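Local structure of ancylostoma secreted protein 1 (Necator americanus, 3NT8) at residues D36-A47 / S116-W127. The protein is a secreted two-CAP-domain protein of the hookworm, probably associated with the transition of infective larvae to parasitism. Numbering follows the deposited sequence.
Sequences DRQAFLDFHNNA and SVKIEPTLSGWW
With CG anti to the backbone N (chi1 -169°), the ring of Phe43 reaches helix 119-127, while Phe40, with CG anti to the carbonyl carbon, brings its ring against Ile119 and Leu123. The Phe43 ring is a knob in a hole formed by Glu120, Leu123, Ser124 and Trp127. Leu123 CB lies over one face of that ring in a CH-pi contact, 3.9 Å from the Phe43 centroid; at the edge, Glu120 OE2 comes within 3.5 Å of Phe43 CE1, the carboxylate plane turned well out of the ring plane. Ile119 covers a face of Phe40, its CG2 3.5 Å from Phe40 CE1, and Leu123 CD1 meets the same ring at its edge. The other Leu123 branch, CD2, reaches His44 CE1 at 3.6 Å. That imidazole is pinned at both nitrogens: ND1 donates nearly straight to Phe40 O (2.9 Å, 168°), one turn back on its own helix, and NE2 is hydrogen-bonded to Tyr177 OH. At the C-terminal end, Ala47 CB sits over the six-membered ring of Trp127, 3.5 Å from its centroid. At the other end, Asp36 OD1 touches Ser116 CB, while OD2 of Asp36 is hydrogen-bonded to Tyr164 OH and Thr33 N. The two helices run nearly parallel, 26° apart, in one helical layer of the alpha-beta-alpha sandwich of the first CAP domain; Phe40 reaches Val173 and Cys175 of strand 170-177. Cohesion between the helices is therefore mainly apolar and aromatic, with methyl and methylene groups laid on ring faces, whereas Asp36 OD2, His44 NE2 and Trp127 NE1 (to Glu56 OE2) are hydrogen-bonded beyond the two helices, which probably steadies how these side chains are presented.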
# COMPACT_ATOMS: atom_id res chain seq x y z
N ASP A 36 -24.82 -5.18 16.89
CA ASP A 36 -23.49 -5.75 16.77
C ASP A 36 -22.68 -5.00 15.72
O ASP A 36 -21.54 -4.73 15.95
CB ASP A 36 -23.58 -7.21 16.34
CG ASP A 36 -24.23 -8.09 17.41
OD1 ASP A 36 -24.19 -7.76 18.61
OD2 ASP A 36 -24.75 -9.14 17.02
N ARG A 37 -23.29 -4.69 14.59
CA ARG A 37 -22.58 -4.03 13.54
C ARG A 37 -22.16 -2.65 14.03
O ARG A 37 -21.16 -2.12 13.57
CB ARG A 37 -23.42 -3.88 12.30
CG ARG A 37 -23.83 -5.15 11.68
CD ARG A 37 -24.92 -4.94 10.64
NE ARG A 37 -25.10 -6.16 9.84
CZ ARG A 37 -26.02 -7.06 10.10
NH1 ARG A 37 -26.90 -6.83 11.07
NH2 ARG A 37 -26.09 -8.14 9.35
N GLN A 38 -22.99 -2.03 14.86
CA GLN A 38 -22.75 -0.69 15.31
C GLN A 38 -21.65 -0.80 16.36
O GLN A 38 -20.83 0.04 16.41
CB GLN A 38 -24.06 -0.11 15.86
CG GLN A 38 -23.99 1.38 16.20
CD GLN A 38 -24.04 2.23 14.95
OE1 GLN A 38 -25.02 2.17 14.20
NE2 GLN A 38 -22.96 2.98 14.66
N ALA A 39 -21.58 -1.88 17.14
CA ALA A 39 -20.52 -1.99 18.11
C ALA A 39 -19.11 -2.29 17.48
O ALA A 39 -18.13 -1.80 17.96
CB ALA A 39 -20.86 -2.97 19.20
N PHE A 40 -19.06 -3.13 16.45
CA PHE A 40 -17.86 -3.27 15.64
C PHE A 40 -17.44 -1.95 15.01
O PHE A 40 -16.27 -1.56 15.09
CB PHE A 40 -18.08 -4.30 14.54
CG PHE A 40 -18.08 -5.72 15.03
CD1 PHE A 40 -16.97 -6.25 15.66
CD2 PHE A 40 -19.19 -6.52 14.83
CE1 PHE A 40 -16.99 -7.58 16.09
CE2 PHE A 40 -19.23 -7.83 15.22
CZ PHE A 40 -18.13 -8.36 15.86
N LEU A 41 -18.36 -1.29 14.35
CA LEU A 41 -18.01 -0.10 13.61
C LEU A 41 -17.54 1.03 14.52
O LEU A 41 -16.56 1.69 14.18
CB LEU A 41 -19.17 0.34 12.75
CG LEU A 41 -18.95 1.51 11.81
CD1 LEU A 41 -17.95 1.15 10.73
CD2 LEU A 41 -20.31 1.97 11.22
N ASP A 42 -18.27 1.28 15.62
CA ASP A 42 -17.95 2.38 16.54
C ASP A 42 -16.60 2.17 17.22
O ASP A 42 -15.79 3.12 17.40
CB ASP A 42 -19.05 2.49 17.62
CG ASP A 42 -20.34 3.07 17.08
OD1 ASP A 42 -20.35 3.57 15.92
OD2 ASP A 42 -21.33 3.07 17.85
N PHE A 43 -16.33 0.93 17.64
CA PHE A 43 -15.08 0.67 18.35
C PHE A 43 -13.89 1.02 17.40
O PHE A 43 -12.87 1.61 17.80
CB PHE A 43 -15.02 -0.78 18.87
CG PHE A 43 -13.87 -1.05 19.82
CD1 PHE A 43 -14.11 -1.24 21.20
CD2 PHE A 43 -12.55 -1.13 19.36
CE1 PHE A 43 -13.06 -1.47 22.07
CE2 PHE A 43 -11.50 -1.36 20.25
CZ PHE A 43 -11.76 -1.56 21.60
N HIS A 44 -14.03 0.69 16.13
CA HIS A 44 -12.92 0.93 15.23
C HIS A 44 -12.74 2.43 15.01
O HIS A 44 -11.62 2.91 15.05
CB HIS A 44 -13.07 0.22 13.88
CG HIS A 44 -12.69 -1.24 13.88
ND1 HIS A 44 -13.54 -2.24 14.29
CD2 HIS A 44 -11.57 -1.86 13.42
CE1 HIS A 44 -12.94 -3.42 14.13
NE2 HIS A 44 -11.75 -3.21 13.59
N ASN A 45 -13.84 3.16 14.73
CA ASN A 45 -13.75 4.60 14.45
C ASN A 45 -13.41 5.48 15.63
O ASN A 45 -12.80 6.53 15.46
CB ASN A 45 -15.04 5.09 13.84
CG ASN A 45 -15.22 4.57 12.48
OD1 ASN A 45 -14.25 4.45 11.73
ND2 ASN A 45 -16.47 4.22 12.12
N ASN A 46 -13.85 5.08 16.81
CA ASN A 46 -13.48 5.81 18.00
C ASN A 46 -11.99 5.68 18.29
O ASN A 46 -11.36 6.65 18.73
CB ASN A 46 -14.29 5.33 19.23
CG ASN A 46 -15.76 5.67 19.09
OD1 ASN A 46 -16.08 6.67 18.47
ND2 ASN A 46 -16.65 4.85 19.65
N ALA A 47 -11.46 4.47 18.11
CA ALA A 47 -10.05 4.21 18.31
C ALA A 47 -9.22 4.84 17.21
O ALA A 47 -8.14 5.39 17.49
CB ALA A 47 -9.74 2.65 18.42
N SER A 116 -22.75 -11.41 21.81
CA SER A 116 -22.45 -10.01 21.65
C SER A 116 -21.51 -9.46 22.76
O SER A 116 -20.77 -8.48 22.56
CB SER A 116 -23.76 -9.23 21.51
OG SER A 116 -24.59 -9.44 22.66
N VAL A 117 -21.47 -10.14 23.91
CA VAL A 117 -20.64 -9.60 25.03
C VAL A 117 -19.16 -9.85 24.84
O VAL A 117 -18.31 -9.30 25.57
CB VAL A 117 -21.12 -10.04 26.43
CG1 VAL A 117 -22.60 -9.57 26.61
CG2 VAL A 117 -20.96 -11.56 26.62
N LYS A 118 -18.86 -10.66 23.83
CA LYS A 118 -17.48 -10.93 23.48
C LYS A 118 -16.96 -9.99 22.40
O LYS A 118 -15.79 -10.11 21.98
CB LYS A 118 -17.33 -12.39 23.05
CG LYS A 118 -17.32 -13.35 24.21
CD LYS A 118 -15.99 -13.32 24.98
CE LYS A 118 -16.10 -14.08 26.26
NZ LYS A 118 -14.80 -14.06 26.97
N ILE A 119 -17.79 -9.05 21.94
CA ILE A 119 -17.32 -8.14 20.90
C ILE A 119 -16.25 -7.18 21.44
O ILE A 119 -15.25 -6.95 20.79
CB ILE A 119 -18.45 -7.34 20.20
CG1 ILE A 119 -19.38 -8.25 19.38
CG2 ILE A 119 -17.80 -6.26 19.25
CD1 ILE A 119 -20.63 -7.46 18.88
N GLU A 120 -16.47 -6.62 22.61
CA GLU A 120 -15.61 -5.61 23.13
C GLU A 120 -14.25 -6.15 23.57
O GLU A 120 -13.23 -5.58 23.25
CB GLU A 120 -16.31 -4.82 24.26
CG GLU A 120 -15.59 -3.46 24.64
CD GLU A 120 -14.30 -3.59 25.48
OE1 GLU A 120 -14.09 -4.60 26.25
OE2 GLU A 120 -13.48 -2.64 25.38
N PRO A 121 -14.26 -7.27 24.31
CA PRO A 121 -12.98 -7.79 24.71
C PRO A 121 -12.21 -8.39 23.53
O PRO A 121 -10.99 -8.47 23.62
CB PRO A 121 -13.35 -8.85 25.79
CG PRO A 121 -14.71 -9.32 25.36
CD PRO A 121 -15.37 -7.97 24.99
N THR A 122 -12.89 -8.83 22.46
CA THR A 122 -12.17 -9.25 21.24
C THR A 122 -11.42 -8.07 20.58
O THR A 122 -10.22 -8.16 20.26
CB THR A 122 -13.09 -9.86 20.18
OG1 THR A 122 -13.69 -11.01 20.75
CG2 THR A 122 -12.30 -10.30 18.94
N LEU A 123 -12.15 -6.99 20.37
CA LEU A 123 -11.62 -5.85 19.67
C LEU A 123 -10.52 -5.15 20.55
O LEU A 123 -9.48 -4.70 20.03
CB LEU A 123 -12.74 -4.92 19.20
CG LEU A 123 -13.22 -5.17 17.74
CD1 LEU A 123 -13.82 -6.55 17.64
CD2 LEU A 123 -14.26 -4.21 17.36
N SER A 124 -10.74 -5.11 21.85
CA SER A 124 -9.76 -4.48 22.71
C SER A 124 -8.50 -5.28 22.89
O SER A 124 -7.39 -4.71 23.09
CB SER A 124 -10.40 -4.01 24.05
OG SER A 124 -10.79 -5.05 24.91
N GLY A 125 -8.63 -6.60 22.79
CA GLY A 125 -7.51 -7.54 22.70
C GLY A 125 -6.68 -7.36 21.41
O GLY A 125 -5.43 -7.38 21.45
N TRP A 126 -7.35 -7.19 20.29
CA TRP A 126 -6.69 -6.82 19.00
C TRP A 126 -5.95 -5.51 19.11
O TRP A 126 -4.80 -5.40 18.70
CB TRP A 126 -7.70 -6.75 17.85
CG TRP A 126 -8.26 -8.05 17.46
CD1 TRP A 126 -7.71 -9.30 17.72
CD2 TRP A 126 -9.45 -8.30 16.69
NE1 TRP A 126 -8.51 -10.27 17.17
CE2 TRP A 126 -9.59 -9.70 16.57
CE3 TRP A 126 -10.40 -7.49 16.09
CZ2 TRP A 126 -10.64 -10.31 15.87
CZ3 TRP A 126 -11.47 -8.11 15.42
CH2 TRP A 126 -11.58 -9.50 15.32
N TRP A 127 -6.65 -4.53 19.68
CA TRP A 127 -6.16 -3.18 19.79
C TRP A 127 -4.92 -3.04 20.76
O TRP A 127 -4.09 -2.13 20.55
CB TRP A 127 -7.35 -2.24 20.20
CG TRP A 127 -6.96 -0.72 20.06
CD1 TRP A 127 -6.51 0.10 21.06
CD2 TRP A 127 -6.88 0.05 18.84
NE1 TRP A 127 -6.23 1.35 20.55
CE2 TRP A 127 -6.42 1.34 19.19
CE3 TRP A 127 -7.19 -0.22 17.49
CZ2 TRP A 127 -6.27 2.35 18.26
CZ3 TRP A 127 -7.04 0.79 16.57
CH2 TRP A 127 -6.57 2.06 16.95